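Local atomic coordinates of 6-phosphogluconolactonase (Shewanella baltica, PDB entry 3NWP), a protein that probably hydrolyses 6-phosphogluconolactone to 6-phosphogluconate, the second step of the oxidative pentose phosphate pathway. Residues R187-H192 / R223-D228; R128-V133 / K180-N185; S145-S150 / T166-A171; R203-S208 / P215-L220; R103-M108 / E121-F126. One frame throughout, in Å; residues are numbered along the deposited sequence. Where two conformers were deposited one is given.

Contact 1 (R187-H192 / R223-D228); sequences RQIYLH and RKTPVD
The side chain of Q188 leaves its backbone with CG anti to N (chi1 172°) and bends at chi2 (79°), while D228 has CG anti to its own carbonyl carbon; the two side chains cross at about a right angle, with amide and carboxylate planes perpendicular. Q188 NE2 gives a weak bond to D228 OD1 at 3.0 Å and a straighter one to I189 O, which it reaches from above the carbonyl plane. I189 O is gripped twice, since D228 N also donates to it at 2.9 Å. A water hydrogen-bonded to Q188 OE1 and D228 OD2 spans the far ends of the two groups, and Q28 of helix 14-36 also holds Q188 OE1. D228 CB lies 3.9 Å from Y190 CD1, and Q188 NE2 sits above one face of the Y190 ring, toward its rim. On the face that carries I189 and V227, I189 CB meets V227 CG2 and I189 CD1 meets T225 CG2 at 3.8 Å. The main chains are joined by I189 N to P226 O (2.9 Å) and L191 N to D228 O (3.0 Å). This is parallel strand pairing, between 189-194 and 227-232, in the Rossmann-like α/β sheet of the family, whose helices cover both faces.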
# COMPACT_ATOMS: atom_id res chain seq x y z
N ARG A 187 -12.02 -2.65 0.12
CA ARG A 187 -13.12 -2.04 -0.61
C ARG A 187 -12.66 -1.27 -1.86
O ARG A 187 -13.37 -1.27 -2.90
CB ARG A 187 -13.93 -1.12 0.33
CG ARG A 187 -14.41 -1.80 1.62
CD ARG A 187 -15.39 -0.89 2.43
NE ARG A 187 -15.58 -1.43 3.77
CZ ARG A 187 -16.50 -2.35 4.09
NH1 ARG A 187 -17.34 -2.83 3.19
NH2 ARG A 187 -16.53 -2.82 5.34
N GLN A 188 -11.47 -0.65 -1.77
CA GLN A 188 -10.95 0.17 -2.85
C GLN A 188 -9.42 0.14 -2.79
O GLN A 188 -8.85 0.33 -1.70
CB GLN A 188 -11.41 1.58 -2.72
CG GLN A 188 -10.74 2.57 -3.71
CD GLN A 188 -11.36 2.49 -5.09
OE1 GLN A 188 -12.59 2.73 -5.24
NE2 GLN A 188 -10.57 2.12 -6.11
N ILE A 189 -8.78 -0.13 -3.94
CA ILE A 189 -7.35 0.00 -4.07
C ILE A 189 -7.04 1.09 -5.07
O ILE A 189 -7.71 1.23 -6.12
CB ILE A 189 -6.78 -1.36 -4.59
CG1 ILE A 189 -7.01 -2.45 -3.55
CG2 ILE A 189 -5.30 -1.20 -4.96
CD1 ILE A 189 -6.69 -3.87 -4.05
N TYR A 190 -6.00 1.89 -4.76
CA TYR A 190 -5.43 2.88 -5.68
C TYR A 190 -4.02 2.48 -6.00
O TYR A 190 -3.32 2.04 -5.09
CB TYR A 190 -5.42 4.26 -5.04
CG TYR A 190 -6.79 4.81 -4.84
CD1 TYR A 190 -7.50 5.33 -5.89
CD2 TYR A 190 -7.41 4.82 -3.59
CE1 TYR A 190 -8.82 5.77 -5.73
CE2 TYR A 190 -8.69 5.33 -3.40
CZ TYR A 190 -9.38 5.82 -4.49
OH TYR A 190 -10.68 6.28 -4.32
N LEU A 191 -3.63 2.51 -7.27
CA LEU A 191 -2.25 2.34 -7.65
C LEU A 191 -1.72 3.68 -8.14
O LEU A 191 -2.22 4.20 -9.15
CB LEU A 191 -2.14 1.30 -8.76
CG LEU A 191 -0.74 1.01 -9.25
CD1 LEU A 191 0.21 0.50 -8.11
CD2 LEU A 191 -0.77 0.00 -10.41
N HIS A 192 -0.73 4.26 -7.45
CA HIS A 192 -0.22 5.60 -7.67
C HIS A 192 1.09 5.45 -8.39
O HIS A 192 2.10 4.97 -7.80
CB HIS A 192 -0.09 6.26 -6.33
CG HIS A 192 0.44 7.65 -6.36
ND1 HIS A 192 0.67 8.37 -5.19
CD2 HIS A 192 0.71 8.50 -7.39
CE1 HIS A 192 1.12 9.56 -5.53
NE2 HIS A 192 1.15 9.68 -6.84
N ARG A 223 -11.05 -9.17 -10.25
CA ARG A 223 -12.27 -8.42 -10.53
C ARG A 223 -13.18 -8.11 -9.40
O ARG A 223 -14.22 -7.49 -9.62
CB ARG A 223 -13.12 -9.28 -11.49
CG ARG A 223 -12.36 -9.64 -12.71
CD ARG A 223 -11.99 -8.35 -13.43
NE ARG A 223 -11.56 -8.66 -14.77
CZ ARG A 223 -12.38 -9.08 -15.73
NH1 ARG A 223 -13.70 -9.17 -15.51
NH2 ARG A 223 -11.90 -9.37 -16.91
N LYS A 224 -12.85 -8.56 -8.20
CA LYS A 224 -13.74 -8.34 -7.08
C LYS A 224 -13.52 -6.97 -6.46
O LYS A 224 -14.48 -6.24 -6.25
CB LYS A 224 -13.59 -9.49 -6.08
CG LYS A 224 -13.97 -10.89 -6.68
CD LYS A 224 -13.96 -11.96 -5.60
N THR A 225 -12.26 -6.57 -6.25
CA THR A 225 -11.95 -5.34 -5.55
C THR A 225 -11.56 -4.28 -6.56
O THR A 225 -10.66 -4.51 -7.37
CB THR A 225 -10.76 -5.51 -4.59
OG1 THR A 225 -11.05 -6.63 -3.72
CG2 THR A 225 -10.51 -4.16 -3.84
N PRO A 226 -12.27 -3.17 -6.56
CA PRO A 226 -11.96 -2.09 -7.47
C PRO A 226 -10.54 -1.60 -7.33
O PRO A 226 -10.07 -1.39 -6.20
CB PRO A 226 -12.91 -0.97 -7.05
CG PRO A 226 -14.05 -1.72 -6.40
CD PRO A 226 -13.43 -2.85 -5.72
N VAL A 227 -9.89 -1.37 -8.46
CA VAL A 227 -8.56 -0.83 -8.52
C VAL A 227 -8.58 0.35 -9.49
O VAL A 227 -8.94 0.22 -10.67
CB VAL A 227 -7.55 -1.86 -9.07
CG1 VAL A 227 -6.16 -1.22 -9.20
CG2 VAL A 227 -7.49 -3.05 -8.17
N ASP A 228 -8.19 1.53 -9.01
CA ASP A 228 -8.12 2.70 -9.85
C ASP A 228 -6.62 3.09 -9.97
O ASP A 228 -5.93 3.31 -8.94
CB ASP A 228 -8.85 3.89 -9.28
CG ASP A 228 -10.38 3.73 -9.29
OD1 ASP A 228 -10.92 2.63 -9.09
OD2 ASP A 228 -11.03 4.78 -9.45
O HOH W 1 -13.41 4.23 -7.40

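Contact 2 (R128-V133 / K180-N185); sequences RPFDVV and KSAILN
N185, the first residue to leave helical geometry after helix 180-184, has the most surface buried here and meets P129 with both its backbone and its side chain. Its CG is anti to the backbone N (chi1 -170°), and the amide lies obliquely across the proline, with N185 OD1 3.6 Å from P129 CB. N185 O accepts the F130 N-H at 3.0 Å, in the carbonyl plane and on a lone pair. A water that accepts from both N185 ND2 and R128 NH1 joins the two polar ends. F130 brings its ring up to the C-terminal part of the helix obliquely: F130 CE2 lies 3.3 Å from A182 O and 4.2 Å from A182 CB. I183, which points its CB away, turns its tip back, and I183 CD1 reaches V133 CG1 at 3.9 Å, the side chains crossing at about a right angle. The cis peptide before P129 lies at the start of this approach to strand 132-135. That strand runs between strands 39-43 and 189-194; F130 packs on 39-43, V132 faces helix 14-36, and V133 and L184 both touch I189.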
# COMPACT_ATOMS: atom_id res chain seq x y z
N ARG A 128 -11.59 -4.45 9.05
CA ARG A 128 -11.41 -5.19 7.82
C ARG A 128 -12.80 -5.62 7.32
O ARG A 128 -13.66 -5.95 8.14
CB ARG A 128 -10.45 -6.36 8.03
CG ARG A 128 -9.02 -5.93 8.39
CD ARG A 128 -8.05 -7.07 8.53
NE ARG A 128 -8.26 -7.77 9.80
CZ ARG A 128 -8.80 -8.97 9.93
NH1 ARG A 128 -9.13 -9.68 8.86
NH2 ARG A 128 -8.95 -9.50 11.14
N PRO A 129 -13.07 -5.55 6.03
CA PRO A 129 -12.10 -5.17 5.00
C PRO A 129 -11.53 -3.77 5.12
O PRO A 129 -12.20 -2.86 5.60
CB PRO A 129 -12.89 -5.27 3.70
CG PRO A 129 -14.26 -5.30 4.08
CD PRO A 129 -14.38 -5.85 5.42
N PHE A 130 -10.31 -3.58 4.65
CA PHE A 130 -9.71 -2.29 4.63
C PHE A 130 -10.54 -1.37 3.74
O PHE A 130 -10.93 -1.75 2.64
CB PHE A 130 -8.28 -2.31 4.11
CG PHE A 130 -7.31 -3.15 4.90
CD1 PHE A 130 -7.07 -2.92 6.23
CD2 PHE A 130 -6.57 -4.09 4.26
CE1 PHE A 130 -6.15 -3.70 6.94
CE2 PHE A 130 -5.62 -4.87 4.97
CZ PHE A 130 -5.43 -4.64 6.29
N ASP A 131 -10.78 -0.13 4.18
CA ASP A 131 -11.60 0.75 3.36
C ASP A 131 -10.86 1.28 2.14
O ASP A 131 -11.43 1.34 1.02
CB ASP A 131 -12.13 1.90 4.18
CG ASP A 131 -13.05 1.38 5.28
OD1 ASP A 131 -14.09 0.75 4.94
OD2 ASP A 131 -12.70 1.47 6.48
N VAL A 132 -9.60 1.65 2.32
CA VAL A 132 -8.78 2.19 1.23
C VAL A 132 -7.35 1.63 1.34
O VAL A 132 -6.76 1.64 2.45
CB VAL A 132 -8.71 3.71 1.28
CG1 VAL A 132 -7.77 4.23 0.16
CG2 VAL A 132 -10.08 4.35 1.11
N VAL A 133 -6.83 1.10 0.26
CA VAL A 133 -5.43 0.66 0.16
C VAL A 133 -4.77 1.43 -0.93
O VAL A 133 -5.26 1.48 -2.07
CB VAL A 133 -5.37 -0.83 -0.17
CG1 VAL A 133 -3.93 -1.32 -0.43
CG2 VAL A 133 -6.02 -1.66 0.94
N LYS A 180 -1.38 -10.98 0.10
CA LYS A 180 -2.41 -10.78 -0.91
C LYS A 180 -3.80 -10.90 -0.33
O LYS A 180 -4.70 -10.06 -0.60
CB LYS A 180 -2.21 -11.73 -2.08
CG LYS A 180 -3.16 -11.50 -3.25
CD LYS A 180 -3.27 -12.76 -4.13
CE LYS A 180 -4.23 -13.77 -3.54
NZ LYS A 180 -4.19 -15.04 -4.34
N SER A 181 -4.05 -11.93 0.46
CA SER A 181 -5.38 -12.10 1.02
C SER A 181 -5.79 -10.87 1.84
O SER A 181 -6.95 -10.42 1.76
CB SER A 181 -5.48 -13.40 1.84
OG SER A 181 -4.57 -13.40 2.87
N ALA A 182 -4.86 -10.30 2.60
CA ALA A 182 -5.15 -9.07 3.37
C ALA A 182 -5.42 -7.88 2.45
O ALA A 182 -6.38 -7.12 2.65
CB ALA A 182 -3.96 -8.72 4.31
N ILE A 183 -4.56 -7.68 1.47
CA ILE A 183 -4.67 -6.50 0.55
C ILE A 183 -5.94 -6.57 -0.26
O ILE A 183 -6.59 -5.53 -0.48
CB ILE A 183 -3.42 -6.41 -0.35
CG1 ILE A 183 -2.19 -5.99 0.43
CG2 ILE A 183 -3.59 -5.50 -1.63
CD1 ILE A 183 -2.18 -4.53 1.01
N LEU A 184 -6.31 -7.76 -0.74
CA LEU A 184 -7.54 -7.90 -1.55
C LEU A 184 -8.81 -7.90 -0.74
O LEU A 184 -9.88 -7.61 -1.34
CB LEU A 184 -7.45 -9.13 -2.45
CG LEU A 184 -6.43 -9.06 -3.55
CD1 LEU A 184 -6.52 -10.36 -4.37
CD2 LEU A 184 -6.53 -7.78 -4.49
N ASN A 185 -8.71 -8.07 0.58
CA ASN A 185 -9.89 -7.94 1.46
C ASN A 185 -10.03 -6.45 1.82
O ASN A 185 -9.78 -6.02 2.93
CB ASN A 185 -9.81 -8.80 2.72
CG ASN A 185 -11.14 -8.84 3.48
OD1 ASN A 185 -12.22 -8.68 2.89
ND2 ASN A 185 -11.05 -8.99 4.77
O HOH W 2 -8.53 -9.17 6.16

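Contact 3 (S145-S150 / T166-A171); sequences SWFPCS and TNPTTA
T166, at the end of strand 163-166, makes the first link: its hydroxyl donates to S145 O, with T166 OG1 at 2.9 Å and lying in the carbonyl plane. The S145 hydroxyl itself is engaged by D72 and R175. N167 points its CB away from the other loop, and its ND2 is hydrogen-bonded to E113, but its carbonyl stays beside that loop, with N167 O 3.6 Å from S150 CB. P168 then lies over the ring of F147. Its CB stands 3.8 Å from the F147 ring centroid, 18° off the normal, a CH-pi contact displaced toward the CG side of the ring, while P168 CG lies near CD2 and CE2. T169 holds OG1 between its backbone N and carbonyl carbon (chi1 63°), and this hydroxyl donates to C149 O at 2.9 Å, tilted 20° from the carbonyl plane. T170 places its CG2 3.6 Å from C149 CB. A171 ends the run with its CB 3.9 Å from F147 CE1. The ring of F147 also stacks with H142, and its loop makes a type I turn from F147 to S150. Two threonine hydroxyls thus satisfy main-chain carbonyls of a loop that has no regular structure, while proline, alanine and phenylalanine supply the apolar part; the two loops are held together by side chain to backbone bonds rather than by strand pairing.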
# COMPACT_ATOMS: atom_id res chain seq x y z
N SER A 145 5.73 -5.77 -0.51
CA SER A 145 7.03 -6.43 -0.64
C SER A 145 6.85 -7.83 -1.24
O SER A 145 7.50 -8.81 -0.81
CB SER A 145 7.89 -6.40 0.66
OG SER A 145 8.51 -5.13 0.83
N TRP A 146 5.98 -7.92 -2.24
CA TRP A 146 5.78 -9.11 -3.05
C TRP A 146 6.75 -9.04 -4.20
O TRP A 146 6.49 -8.40 -5.21
CB TRP A 146 4.34 -9.21 -3.62
CG TRP A 146 3.19 -9.07 -2.67
CD1 TRP A 146 3.19 -9.08 -1.27
CD2 TRP A 146 1.84 -8.80 -3.06
NE1 TRP A 146 1.92 -8.85 -0.80
CE2 TRP A 146 1.08 -8.64 -1.88
CE3 TRP A 146 1.21 -8.65 -4.29
CZ2 TRP A 146 -0.28 -8.37 -1.92
CZ3 TRP A 146 -0.16 -8.37 -4.31
CH2 TRP A 146 -0.87 -8.21 -3.13
N PHE A 147 7.92 -9.62 -4.01
CA PHE A 147 8.99 -9.47 -4.95
C PHE A 147 9.16 -10.75 -5.78
O PHE A 147 9.21 -11.85 -5.19
CB PHE A 147 10.31 -9.21 -4.24
CG PHE A 147 10.52 -7.79 -3.83
CD1 PHE A 147 11.09 -6.89 -4.70
CD2 PHE A 147 10.17 -7.36 -2.55
CE1 PHE A 147 11.30 -5.58 -4.32
CE2 PHE A 147 10.34 -6.05 -2.19
CZ PHE A 147 10.93 -5.16 -3.06
N PRO A 148 9.32 -10.60 -7.07
CA PRO A 148 9.52 -11.79 -7.91
C PRO A 148 10.89 -12.47 -7.68
O PRO A 148 11.05 -13.64 -7.97
CB PRO A 148 9.37 -11.25 -9.32
CG PRO A 148 9.66 -9.81 -9.27
CD PRO A 148 9.29 -9.36 -7.87
N CYS A 149 11.81 -11.76 -7.07
CA CYS A 149 13.12 -12.30 -6.76
C CYS A 149 13.19 -12.96 -5.38
O CYS A 149 14.29 -13.29 -4.94
CB CYS A 149 14.13 -11.15 -6.83
SG CYS A 149 13.80 -9.85 -5.62
N SER A 150 12.05 -13.13 -4.68
CA SER A 150 12.06 -13.66 -3.32
C SER A 150 11.50 -15.09 -3.25
O SER A 150 10.51 -15.44 -3.93
CB SER A 150 11.31 -12.75 -2.34
OG SER A 150 9.91 -12.77 -2.60
N THR A 166 9.36 -11.41 3.82
CA THR A 166 9.93 -11.72 2.52
C THR A 166 11.36 -11.17 2.42
O THR A 166 11.72 -10.21 3.13
CB THR A 166 9.11 -11.16 1.29
OG1 THR A 166 9.26 -9.74 1.23
CG2 THR A 166 7.62 -11.57 1.40
N ASN A 167 12.16 -11.78 1.57
CA ASN A 167 13.59 -11.44 1.45
C ASN A 167 13.96 -11.29 -0.01
O ASN A 167 14.44 -12.22 -0.68
CB ASN A 167 14.39 -12.58 2.11
CG ASN A 167 14.22 -12.58 3.60
OD1 ASN A 167 14.74 -11.72 4.29
ND2 ASN A 167 13.39 -13.52 4.11
N PRO A 168 13.70 -10.11 -0.58
CA PRO A 168 14.14 -9.91 -1.94
C PRO A 168 15.64 -10.09 -2.12
O PRO A 168 16.42 -9.75 -1.21
CB PRO A 168 13.74 -8.45 -2.22
CG PRO A 168 13.56 -7.82 -0.92
CD PRO A 168 13.14 -8.91 0.01
N THR A 169 15.99 -10.64 -3.26
CA THR A 169 17.39 -10.74 -3.63
C THR A 169 17.89 -9.65 -4.55
O THR A 169 19.10 -9.56 -4.80
CB THR A 169 17.69 -12.10 -4.27
OG1 THR A 169 16.93 -12.23 -5.46
CG2 THR A 169 17.33 -13.24 -3.27
N THR A 170 16.97 -8.81 -5.03
CA THR A 170 17.29 -7.70 -5.97
C THR A 170 17.03 -6.32 -5.35
O THR A 170 17.13 -5.31 -6.06
CB THR A 170 16.57 -7.81 -7.29
OG1 THR A 170 15.18 -7.63 -7.10
CG2 THR A 170 16.89 -9.16 -7.98
N ALA A 171 16.67 -6.29 -4.07
CA ALA A 171 16.42 -5.06 -3.32
C ALA A 171 16.89 -5.28 -1.89
O ALA A 171 16.90 -6.41 -1.39
CB ALA A 171 14.92 -4.71 -3.32

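Contact 4 (R203-S208 / P215-L220); sequences RQALES and PIRAVL
R217 carries this contact, its side chain reaching from helix 217-220 to the last turn of helix 196-206. Chi1 (-64°) sets CG anti to the carbonyl carbon, and the chain is extended from CG to NE; NE and NH2 then address successive carbonyls. R217 NE donates to A205 O at 2.8 Å, in the carbonyl plane and on a lone pair, with an N-H...O angle of 159°. R217 NH2 donates to Q204 O at 3.0 Å, approaching from above that carbonyl's plane; E207 N reaches the same oxygen from the opposite face, so Q204 O accepts two bonds. Both acceptors lie close to the guanidinium plane. The third nitrogen, NH1, is bonded to the carbonyl oxygen of D210, a residue of the loop joining the two helices, so each guanidinium nitrogen has a backbone acceptor. Carbonyls of the last helical turn often lack i+4 amide partners; here the arginine donates to A205 O and adds a second bond to Q204 O, within the crossover that leads from strand 189-194, through both helices, to strand 227-232 of the α/β fold. S208 CB lies over the centre of one guanidinium face, 3.9 Å from R217 CZ, and the serine hydroxyl is bonded to D210 N. Beside the arginine, A205 CB touches I216 CG2 at 3.8 Å and also packs on L220 CD1, which L206 CD2 meets as well.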
# COMPACT_ATOMS: atom_id res chain seq x y z
N ARG A 203 2.12 -0.97 -18.49
CA ARG A 203 1.68 -1.60 -19.74
C ARG A 203 2.24 -3.02 -19.85
O ARG A 203 1.53 -3.93 -20.29
CB ARG A 203 2.10 -0.73 -20.95
CG ARG A 203 1.42 0.63 -20.99
CD ARG A 203 -0.03 0.58 -21.25
NE ARG A 203 -0.33 -0.08 -22.54
CZ ARG A 203 -1.55 -0.26 -23.02
NH1 ARG A 203 -2.63 0.24 -22.42
NH2 ARG A 203 -1.67 -0.88 -24.19
N GLN A 204 3.50 -3.22 -19.47
CA GLN A 204 4.04 -4.59 -19.43
C GLN A 204 3.27 -5.47 -18.48
O GLN A 204 2.99 -6.64 -18.77
CB GLN A 204 5.50 -4.62 -19.02
CG GLN A 204 6.43 -4.01 -20.01
CD GLN A 204 7.84 -4.11 -19.51
OE1 GLN A 204 8.29 -3.27 -18.74
NE2 GLN A 204 8.52 -5.18 -19.87
N ALA A 205 2.90 -4.94 -17.31
CA ALA A 205 2.15 -5.72 -16.38
C ALA A 205 0.84 -6.21 -16.98
O ALA A 205 0.42 -7.32 -16.73
CB ALA A 205 1.85 -4.91 -15.07
N LEU A 206 0.16 -5.39 -17.80
CA LEU A 206 -1.10 -5.81 -18.42
C LEU A 206 -0.93 -6.89 -19.49
O LEU A 206 -1.95 -7.45 -19.90
CB LEU A 206 -1.81 -4.60 -19.03
CG LEU A 206 -2.19 -3.46 -18.06
CD1 LEU A 206 -2.79 -2.27 -18.89
CD2 LEU A 206 -3.14 -3.95 -16.98
N GLU A 207 0.29 -7.15 -19.95
CA GLU A 207 0.56 -8.14 -21.03
C GLU A 207 0.22 -9.58 -20.63
O GLU A 207 0.13 -10.46 -21.53
CB GLU A 207 2.01 -8.05 -21.50
CG GLU A 207 2.39 -6.83 -22.23
CD GLU A 207 3.94 -6.61 -22.44
OE1 GLU A 207 4.73 -7.49 -22.08
OE2 GLU A 207 4.21 -5.57 -23.01
N SER A 208 -0.04 -9.83 -19.34
CA SER A 208 -0.24 -11.18 -18.85
C SER A 208 -0.77 -11.16 -17.44
O SER A 208 -0.74 -10.14 -16.73
CB SER A 208 1.07 -11.97 -18.86
OG SER A 208 0.99 -13.16 -18.06
N PRO A 215 4.34 -9.27 -9.64
CA PRO A 215 3.29 -9.51 -8.63
C PRO A 215 2.15 -8.45 -8.54
O PRO A 215 1.07 -8.79 -8.06
CB PRO A 215 4.10 -9.61 -7.34
CG PRO A 215 5.42 -10.23 -7.80
CD PRO A 215 5.70 -9.48 -9.09
N ILE A 216 2.38 -7.25 -9.06
CA ILE A 216 1.32 -6.26 -9.22
C ILE A 216 0.11 -6.87 -9.98
O ILE A 216 -1.02 -6.49 -9.77
CB ILE A 216 1.86 -4.97 -9.86
CG1 ILE A 216 0.77 -3.88 -9.89
CG2 ILE A 216 2.27 -5.21 -11.34
CD1 ILE A 216 0.25 -3.43 -8.48
N ARG A 217 0.38 -7.84 -10.87
CA ARG A 217 -0.71 -8.49 -11.55
C ARG A 217 -1.73 -9.16 -10.67
O ARG A 217 -2.88 -9.34 -11.07
CB ARG A 217 -0.14 -9.52 -12.59
CG ARG A 217 0.66 -8.85 -13.70
CD ARG A 217 1.51 -9.86 -14.47
NE ARG A 217 2.09 -9.28 -15.67
CZ ARG A 217 3.13 -9.80 -16.33
NH1 ARG A 217 3.77 -10.87 -15.83
NH2 ARG A 217 3.58 -9.23 -17.46
N ALA A 218 -1.33 -9.59 -9.46
CA ALA A 218 -2.29 -10.18 -8.54
C ALA A 218 -3.40 -9.22 -8.14
O ALA A 218 -4.53 -9.63 -7.90
CB ALA A 218 -1.59 -10.76 -7.29
N VAL A 219 -3.07 -7.93 -8.14
CA VAL A 219 -4.02 -6.84 -7.92
C VAL A 219 -4.76 -6.44 -9.21
O VAL A 219 -5.97 -6.32 -9.22
CB VAL A 219 -3.30 -5.63 -7.32
CG1 VAL A 219 -4.19 -4.39 -7.29
CG2 VAL A 219 -2.80 -5.97 -5.88
N LEU A 220 -4.00 -6.36 -10.30
CA LEU A 220 -4.60 -5.89 -11.59
C LEU A 220 -5.50 -6.88 -12.26
O LEU A 220 -6.43 -6.48 -12.96
CB LEU A 220 -3.52 -5.49 -12.57
CG LEU A 220 -2.56 -4.37 -12.11
CD1 LEU A 220 -1.49 -4.02 -13.14
CD2 LEU A 220 -3.34 -3.09 -11.64

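Contact 5 (R103-M108 / E121-F126); sequences RGLKNM and ESLSNF
R103 and L123 are the nearest backbone pair, their CA atoms 7.7 Å apart, where the loop after strand 101-102 passes the C-terminal part of helix 112-122 and the type I turn from L123 to F126. No direct hydrogen bond joins the two segments. R103 gives the largest share of its segment's surface: its CG is anti to the backbone N (chi1 -173°), and bends at chi2 and chi3 fold the chain over S122. R103 CG lies 4.0 Å from S122 OG, and R103 NE comes to 3.5 Å of S122 O, with the carbonyl oblique to the guanidinium. At the base of the arginine, R103 CB sits at the edge of the F126 ring, 3.9 Å from both CE1 and CZ. L123 CD2 covers one face of that ring, offset toward the rim, and touches R103 CG at 4.3 Å. The other branch, L123 CD1, meets L105 CD2 at 4.1 Å, the two leucines crossing at about a right angle. A water donates to G104 O at 2.7 Å and to S122 OG at 2.9 Å, bridging the segments, and the same hydroxyl is bonded to A119 O within the helix. L105, L123 and F126 all pack on T69 of strand 66-74. The chemistry is therefore apolar on the sheet side and water-mediated on the polar side, with no charge pair across the segments, and CB and CG of R103 packing on F126, L123 and S122.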
# COMPACT_ATOMS: atom_id res chain seq x y z
N ARG A 103 -0.56 2.23 13.23
CA ARG A 103 0.25 1.12 13.73
C ARG A 103 1.23 0.70 12.67
O ARG A 103 0.81 0.40 11.54
CB ARG A 103 -0.64 -0.06 14.08
CG ARG A 103 0.14 -1.20 14.76
CD ARG A 103 0.18 -1.02 16.25
NE ARG A 103 -1.10 -1.40 16.81
CZ ARG A 103 -1.42 -1.32 18.10
NH1 ARG A 103 -0.54 -0.85 18.98
NH2 ARG A 103 -2.62 -1.71 18.50
N GLY A 104 2.53 0.72 12.97
CA GLY A 104 3.51 0.24 12.03
C GLY A 104 3.62 -1.27 12.11
O GLY A 104 2.86 -1.94 12.82
N LEU A 105 4.57 -1.78 11.36
CA LEU A 105 4.85 -3.22 11.30
C LEU A 105 6.14 -3.61 12.02
O LEU A 105 6.25 -4.76 12.46
CB LEU A 105 4.91 -3.69 9.87
CG LEU A 105 3.66 -3.42 9.02
CD1 LEU A 105 3.80 -3.85 7.56
CD2 LEU A 105 2.47 -4.14 9.57
N LYS A 106 7.15 -2.74 12.05
CA LYS A 106 8.41 -3.08 12.75
C LYS A 106 8.15 -3.27 14.23
O LYS A 106 7.40 -2.51 14.87
CB LYS A 106 9.45 -1.96 12.56
CG LYS A 106 10.82 -2.24 13.16
CD LYS A 106 11.53 -3.37 12.45
CE LYS A 106 12.99 -3.57 12.89
NZ LYS A 106 13.17 -4.01 14.30
N ASN A 107 8.80 -4.29 14.81
CA ASN A 107 8.77 -4.52 16.27
C ASN A 107 10.16 -4.95 16.72
O ASN A 107 11.10 -4.97 15.92
CB ASN A 107 7.68 -5.52 16.67
CG ASN A 107 7.85 -6.85 15.98
OD1 ASN A 107 8.97 -7.42 15.93
ND2 ASN A 107 6.74 -7.34 15.39
N MSE A 108 10.30 -5.25 18.03
CA MSE A 108 11.63 -5.49 18.58
C MSE A 108 12.35 -6.75 18.13
O MSE A 108 13.58 -6.87 18.33
CB MSE A 108 11.60 -5.38 20.12
CG MSE A 108 11.48 -3.94 20.61
SE MSE A 108 12.94 -2.73 20.00
CE MSE A 108 14.48 -3.67 20.79
N GLU A 121 -0.75 -10.07 14.69
CA GLU A 121 -1.67 -9.92 15.83
C GLU A 121 -1.93 -8.47 16.19
O GLU A 121 -2.98 -8.11 16.75
CB GLU A 121 -1.11 -10.66 17.06
CG GLU A 121 -1.93 -10.47 18.34
N SER A 122 -0.99 -7.60 15.90
CA SER A 122 -1.17 -6.19 16.26
C SER A 122 -2.19 -5.50 15.40
O SER A 122 -2.62 -4.42 15.77
CB SER A 122 0.13 -5.39 16.16
OG SER A 122 0.44 -5.21 14.80
N LEU A 123 -2.48 -6.08 14.24
CA LEU A 123 -3.49 -5.57 13.32
C LEU A 123 -4.85 -6.26 13.42
O LEU A 123 -5.81 -5.82 12.75
CB LEU A 123 -3.03 -5.77 11.89
CG LEU A 123 -1.74 -5.03 11.50
CD1 LEU A 123 -1.41 -5.42 10.03
CD2 LEU A 123 -1.79 -3.50 11.65
N SER A 124 -4.93 -7.34 14.21
CA SER A 124 -6.15 -8.17 14.25
C SER A 124 -7.39 -7.34 14.57
O SER A 124 -8.49 -7.70 14.12
CB SER A 124 -6.01 -9.34 15.24
OG SER A 124 -5.15 -10.32 14.72
N ASN A 125 -7.18 -6.26 15.32
CA ASN A 125 -8.13 -5.18 15.61
C ASN A 125 -8.48 -4.09 14.57
O ASN A 125 -9.39 -3.30 14.80
CB ASN A 125 -7.59 -4.40 16.82
N PHE A 126 -7.73 -3.97 13.47
CA PHE A 126 -8.07 -2.97 12.45
C PHE A 126 -9.38 -3.36 11.81
O PHE A 126 -9.58 -4.56 11.59
CB PHE A 126 -7.06 -2.93 11.29
CG PHE A 126 -5.92 -2.01 11.48
CD1 PHE A 126 -5.30 -1.91 12.71
CD2 PHE A 126 -5.59 -1.10 10.51
CE1 PHE A 126 -4.26 -1.03 12.89
CE2 PHE A 126 -4.54 -0.24 10.69
CZ PHE A 126 -3.91 -0.18 11.87
O HOH W 3 2.89 -3.66 14.87

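Following the chain from the N terminus, contact 5 comes first: it closes the short loop around helix 112-122 and sets the end of that helix beside the chain leaving strand 101-102. Residues 128-133 open contact 2, which closes at helix 180-184, before strand 189-194. Contact 3 falls wholly within that loop and joins two loops, before helix 153-158 and after strand 163-166; W146 touches K180 and I183 of contact 2. Contact 1 then pairs strands 189-194 and 227-232, and contact 4, between the two helices of that excursion, lies within it. None cross. Contacts 1 and 2 meet at neighbouring strands of one sheet, whereas contacts 4 and 5 lie on opposite sides of the chain's centre.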